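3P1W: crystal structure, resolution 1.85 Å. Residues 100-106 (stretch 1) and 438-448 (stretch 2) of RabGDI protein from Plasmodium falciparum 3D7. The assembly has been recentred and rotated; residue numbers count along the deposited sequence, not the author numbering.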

# COMPACT_ATOMS: atom_id res chain seq x y z
N GLY A 100 -0.20 -9.63 -7.13
CA GLY A 100 0.80 -9.51 -6.08
C GLY A 100 0.65 -10.58 -5.01
O GLY A 100 -0.26 -11.42 -5.05
N ASN A 101 1.52 -10.49 -4.01
CA ASN A 101 1.62 -11.46 -2.94
C ASN A 101 0.57 -11.38 -1.84
O ASN A 101 0.26 -12.41 -1.24
CB ASN A 101 3.03 -11.42 -2.34
CG ASN A 101 4.08 -11.88 -3.33
OD1 ASN A 101 3.81 -12.72 -4.17
ND2 ASN A 101 5.28 -11.33 -3.24
N LEU A 102 0.01 -10.19 -1.57
CA LEU A 102 -1.02 -10.11 -0.54
C LEU A 102 -2.20 -10.98 -0.96
O LEU A 102 -2.77 -11.69 -0.13
CB LEU A 102 -1.51 -8.69 -0.27
CG LEU A 102 -2.67 -8.67 0.75
CD1 LEU A 102 -2.26 -9.30 2.08
CD2 LEU A 102 -3.21 -7.25 0.97
N VAL A 103 -2.55 -10.91 -2.24
CA VAL A 103 -3.63 -11.76 -2.76
C VAL A 103 -3.32 -13.23 -2.53
O VAL A 103 -4.20 -13.98 -2.11
CB VAL A 103 -3.95 -11.45 -4.22
CG1 VAL A 103 -4.84 -12.55 -4.83
CG2 VAL A 103 -4.64 -10.09 -4.33
N LYS A 104 -2.07 -13.63 -2.77
CA LYS A 104 -1.67 -15.03 -2.57
C LYS A 104 -1.77 -15.42 -1.09
O LYS A 104 -2.24 -16.50 -0.76
CB LYS A 104 -0.24 -15.28 -3.09
CG LYS A 104 -0.11 -15.10 -4.59
CD LYS A 104 1.33 -15.21 -5.07
CE LYS A 104 1.40 -15.01 -6.58
NZ LYS A 104 2.73 -15.30 -7.17
N ILE A 105 -1.35 -14.51 -0.21
CA ILE A 105 -1.44 -14.71 1.23
C ILE A 105 -2.88 -14.85 1.68
O ILE A 105 -3.19 -15.73 2.49
CB ILE A 105 -0.78 -13.57 2.00
CG1 ILE A 105 0.74 -13.67 1.88
CG2 ILE A 105 -1.16 -13.60 3.47
CD1 ILE A 105 1.47 -12.39 2.36
N LEU A 106 -3.77 -14.01 1.16
CA LEU A 106 -5.17 -14.07 1.53
C LEU A 106 -5.80 -15.37 1.02
O LEU A 106 -6.71 -15.89 1.65
CB LEU A 106 -5.96 -12.87 0.99
CG LEU A 106 -5.61 -11.52 1.62
CD1 LEU A 106 -6.13 -10.38 0.78
CD2 LEU A 106 -6.15 -11.42 3.04
N HIS A 438 -0.43 1.73 -3.01
CA HIS A 438 -0.65 0.31 -3.20
C HIS A 438 0.09 -0.46 -2.13
O HIS A 438 0.89 0.12 -1.34
CB HIS A 438 -0.25 -0.16 -4.62
CG HIS A 438 1.07 0.36 -5.09
ND1 HIS A 438 2.26 -0.27 -4.81
CD2 HIS A 438 1.39 1.43 -5.86
CE1 HIS A 438 3.25 0.40 -5.38
NE2 HIS A 438 2.75 1.44 -6.02
N PHE A 439 -0.12 -1.77 -2.09
CA PHE A 439 0.21 -2.54 -0.88
C PHE A 439 1.60 -3.21 -0.89
O PHE A 439 2.03 -3.77 0.13
CB PHE A 439 -0.87 -3.60 -0.67
CG PHE A 439 -1.21 -3.86 0.77
CD1 PHE A 439 -2.36 -3.32 1.32
CD2 PHE A 439 -0.44 -4.73 1.55
CE1 PHE A 439 -2.70 -3.57 2.65
CE2 PHE A 439 -0.74 -4.98 2.86
CZ PHE A 439 -1.86 -4.40 3.43
N GLU A 440 2.30 -3.16 -2.01
CA GLU A 440 3.50 -4.00 -2.19
C GLU A 440 4.53 -3.84 -1.07
O GLU A 440 5.04 -4.84 -0.54
CB GLU A 440 4.21 -3.74 -3.53
CG GLU A 440 5.39 -4.68 -3.72
CD GLU A 440 6.36 -4.26 -4.78
OE1 GLU A 440 6.08 -3.30 -5.54
OE2 GLU A 440 7.42 -4.93 -4.85
N THR A 441 4.86 -2.60 -0.75
CA THR A 441 5.92 -2.38 0.22
C THR A 441 5.53 -2.86 1.63
O THR A 441 6.40 -3.28 2.40
CB THR A 441 6.39 -0.92 0.23
OG1 THR A 441 5.32 -0.06 0.59
CG2 THR A 441 6.94 -0.53 -1.17
N ALA A 442 4.24 -2.82 1.96
CA ALA A 442 3.76 -3.39 3.21
C ALA A 442 3.92 -4.89 3.18
O ALA A 442 4.36 -5.48 4.17
CB ALA A 442 2.32 -3.02 3.48
N THR A 443 3.50 -5.52 2.09
CA THR A 443 3.62 -6.98 1.96
C THR A 443 5.10 -7.40 2.03
O THR A 443 5.44 -8.41 2.70
CB THR A 443 2.98 -7.50 0.67
OG1 THR A 443 1.66 -6.97 0.54
CG2 THR A 443 2.92 -9.06 0.67
N ASN A 444 5.97 -6.66 1.37
CA ASN A 444 7.41 -6.93 1.42
C ASN A 444 7.96 -6.96 2.85
O ASN A 444 8.73 -7.85 3.21
CB ASN A 444 8.22 -5.94 0.61
CG ASN A 444 8.02 -6.11 -0.92
OD1 ASN A 444 7.52 -7.12 -1.39
ND2 ASN A 444 8.39 -5.08 -1.68
N ASP A 445 7.54 -5.98 3.65
CA ASP A 445 7.98 -5.91 5.05
C ASP A 445 7.49 -7.11 5.83
O ASP A 445 8.28 -7.74 6.53
CB ASP A 445 7.48 -4.63 5.71
CG ASP A 445 7.94 -4.50 7.17
OD1 ASP A 445 9.16 -4.65 7.44
OD2 ASP A 445 7.06 -4.24 8.02
N LEU A 446 6.21 -7.45 5.73
CA LEU A 446 5.70 -8.60 6.49
C LEU A 446 6.32 -9.90 6.00
O LEU A 446 6.61 -10.78 6.81
CB LEU A 446 4.15 -8.64 6.53
CG LEU A 446 3.33 -9.04 5.30
CD1 LEU A 446 3.23 -10.57 5.26
CD2 LEU A 446 1.93 -8.42 5.38
N LEU A 447 6.59 -10.01 4.70
CA LEU A 447 7.31 -11.18 4.18
C LEU A 447 8.74 -11.31 4.73
O LEU A 447 9.20 -12.41 5.01
CB LEU A 447 7.33 -11.21 2.66
CG LEU A 447 5.96 -11.56 2.07
CD1 LEU A 447 6.03 -11.42 0.55
CD2 LEU A 447 5.52 -12.98 2.47
N GLN A 448 9.43 -10.18 4.86
CA GLN A 448 10.78 -10.15 5.45
C GLN A 448 10.70 -10.59 6.92
O GLN A 448 11.50 -11.42 7.37
CB GLN A 448 11.40 -8.74 5.33
CG GLN A 448 12.91 -8.65 5.60
CD GLN A 448 13.45 -7.21 5.61
OE1 GLN A 448 13.23 -6.45 6.55
NE2 GLN A 448 14.15 -6.84 4.55
O HOH W 1 5.35 -8.65 -2.00

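Leu102, Ile105 and Thr443 cover the most surface in this contact, where two helices from distant parts of the chain cross at 56° with their axes 10.2 Å apart at closest approach. The backbones come nearest at Leu102 and Thr443, whose CA atoms lie 6.1 Å apart, and no direct hydrogen bond joins the two stretches, so packing does most of the work.

Leu102 contributes the largest share. Its t, p rotamer carries CD2 over one face of the Phe439 ring, 3.7 Å from the centroid and only 6° off the ring normal. This is a CH-pi contact: the weakly polarised C-H bonds of a methyl group sit well against the electron-rich face of an aromatic ring, and a branched leucine can deliver such a methyl squarely.

Thr443 packs against the same leucine, with OG1 3.7 Å from Leu102 CB and CG2 3.8 Å from Leu102 N. A buried hydroxyl needs a partner, and OG1 finds one in its own helix by donating to Phe439 O at 3.2 Å, one turn back. With its polar group thus satisfied, threonine can behave as a small packing residue: its methyl CG2 lies 3.8 Å from Asn101 CB and 4.0 Å from Ile105 CD1. A compact side chain suits the point where the backbones are closest.

Ile105, one turn on from Asn101, extends CD1 to reach Leu446 CD1 at 3.8 Å and Leu447 CD2 at 4.1 Å, so a single methyl touches three residues of the opposing helix. Its wholly apolar side chain, extended at chi2 (t, 167°), suits this buried site among methyls.

Toward the more exposed side, Asn101 combines packing with polarity. Its ND2 lies 3.9 Å from Leu447 CD1 and donates to a water at 3.0 Å; that water in turn donates to Asn444 OD1 at 2.7 Å. The bridge links two amides too far apart to bond directly.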